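Local coordinates for 2L protein (Yaba-like disease virus, PDB 3IT8), which binds the host cytokine tumour necrosis factor, using a fold related to MHC class I heavy chains, at residues 180-184 with 285-289. Numbering follows the deposited sequence.
Sequences KDTTP and HDTLE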
loop_
_atom_site.group_PDB
_atom_site.type_symbol
_atom_site.label_atom_id
_atom_site.label_comp_id
_atom_site.label_asym_id
_atom_site.label_seq_id
_atom_site.Cartn_x
_atom_site.Cartn_y
_atom_site.Cartn_z
ATOM N N LYS D 180 14.573 38.853 -11.284
ATOM C CA LYS D 180 13.867 37.769 -11.957
ATOM C C LYS D 180 14.866 36.700 -12.416
ATOM O O LYS D 180 16.054 36.971 -12.599
ATOM C CB LYS D 180 13.116 38.310 -13.169
ATOM C CG LYS D 180 14.044 38.916 -14.203
ATOM C CD LYS D 180 13.376 39.017 -15.557
ATOM C CE LYS D 180 14.376 39.418 -16.631
ATOM N NZ LYS D 180 13.751 39.405 -17.986
ATOM N N ASP D 181 14.383 35.480 -12.598
ATOM C CA ASP D 181 15.249 34.403 -13.056
ATOM C C ASP D 181 15.791 34.756 -14.433
ATOM O O ASP D 181 15.094 35.346 -15.263
ATOM C CB ASP D 181 14.467 33.090 -13.125
ATOM C CG ASP D 181 14.481 32.336 -11.813
ATOM O OD1 ASP D 181 14.388 32.978 -10.750
ATOM O OD2 ASP D 181 14.577 31.097 -11.841
ATOM N N THR D 182 17.044 34.401 -14.671
ATOM C CA THR D 182 17.667 34.670 -15.960
ATOM C C THR D 182 18.508 33.488 -16.432
ATOM O O THR D 182 19.471 33.085 -15.772
ATOM C CB THR D 182 18.533 35.924 -15.889
ATOM O OG1 THR D 182 17.672 37.065 -15.824
ATOM C CG2 THR D 182 19.461 36.024 -17.100
ATOM N N THR D 183 18.133 32.939 -17.588
ATOM C CA THR D 183 18.830 31.792 -18.145
ATOM C C THR D 183 20.172 32.150 -18.742
ATOM O O THR D 183 20.294 33.091 -19.498
ATOM C CB THR D 183 17.996 31.122 -19.204
ATOM O OG1 THR D 183 16.660 30.963 -18.710
ATOM C CG2 THR D 183 18.587 29.769 -19.534
ATOM N N PRO D 184 21.201 31.381 -18.411
ATOM C CA PRO D 184 22.542 31.637 -18.920
ATOM C C PRO D 184 22.810 31.084 -20.316
ATOM O O PRO D 184 21.993 30.360 -20.885
ATOM C CB PRO D 184 23.415 30.957 -17.883
ATOM C CG PRO D 184 22.634 29.705 -17.628
ATOM C CD PRO D 184 21.209 30.233 -17.489
ATOM N N HIS D 285 21.275 24.605 -12.802
ATOM C CA HIS D 285 20.804 25.939 -12.458
ATOM C C HIS D 285 19.272 25.957 -12.407
ATOM O O HIS D 285 18.625 25.077 -12.967
ATOM C CB HIS D 285 21.300 26.932 -13.494
ATOM C CG HIS D 285 20.901 28.338 -13.208
ATOM N ND1 HIS D 285 21.555 29.123 -12.289
ATOM C CD2 HIS D 285 19.889 29.091 -13.695
ATOM C CE1 HIS D 285 20.963 30.301 -12.220
ATOM N NE2 HIS D 285 19.948 30.308 -13.062
ATOM N N ASP D 286 18.692 26.949 -11.736
ATOM C CA ASP D 286 17.236 27.036 -11.625
ATOM C C ASP D 286 16.560 27.024 -12.990
ATOM O O ASP D 286 15.574 26.319 -13.198
ATOM C CB ASP D 286 16.843 28.278 -10.825
ATOM C CG ASP D 286 16.868 28.032 -9.323
ATOM O OD1 ASP D 286 17.556 27.075 -8.894
ATOM O OD2 ASP D 286 16.202 28.795 -8.579
ATOM N N THR D 287 17.081 27.812 -13.918
ATOM C CA THR D 287 16.554 27.817 -15.275
ATOM C C THR D 287 17.263 26.587 -15.827
ATOM O O THR D 287 18.391 26.326 -15.435
ATOM C CB THR D 287 16.987 29.095 -16.022
ATOM O OG1 THR D 287 18.411 29.129 -16.164
ATOM C CG2 THR D 287 16.551 30.331 -15.226
ATOM N N LEU D 288 16.631 25.825 -16.710
ATOM C CA LEU D 288 17.246 24.584 -17.224
ATOM C C LEU D 288 17.697 23.637 -16.108
ATOM O O LEU D 288 18.880 23.541 -15.829
ATOM C CB LEU D 288 18.444 24.871 -18.172
ATOM C CG LEU D 288 19.829 25.576 -18.041
ATOM C CD1 LEU D 288 19.625 27.055 -17.884
ATOM C CD2 LEU D 288 20.686 25.024 -16.926
ATOM N N GLU D 289 16.753 22.933 -15.480
ATOM C CA GLU D 289 17.055 22.002 -14.380
ATOM C C GLU D 289 18.457 21.373 -14.440
ATOM O O GLU D 289 19.172 21.321 -13.441
ATOM C CB GLU D 289 15.990 20.904 -14.312
ATOM C CG GLU D 289 14.600 21.417 -13.949
ATOM C CD GLU D 289 13.589 20.293 -13.749
ATOM O OE1 GLU D 289 13.375 19.503 -14.695
ATOM O OE2 GLU D 289 13.007 20.202 -12.643
#
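Thr287 packs against the extended backbone at Thr183, and the two CA atoms are 5.4 Å apart, the nearest pair across the contact. No hydrogen bond joins 180-184 to 285-289, so van der Waals contact carries the meeting. Thr183 points its branches two ways: OG1 lies 3.3 Å from Thr287 CB, while CG2, anti to the backbone N (OG1 has chi1 -47°), reaches Leu288 CD1. Leu288 CD1 also touches the Pro184 ring at its CD, 3.6 Å away. The methyl branch of Thr287, CG2, lies 4.0 Å from Asp181 CB.

The polar contact brings two carboxylates together. Asp181 OD2 lies 4.3 Å from Asp286 OD2, with the carboxylate planes 33° apart. This like-charge approach is probably eased because Asp286 OD2 accepts a hydrogen bond from the amino terminus of Ile1. A weak bond from Gly101 N reaches Asp286 OD1. His285, more deeply buried, packs its ring against Phe207.

Here the linker that follows helix 148-174 enters the first Ig-like strand, 185-189, beside the loop between strands 279-284 and 291-293: the junction of an MHC-like platform with its Ig-like domain.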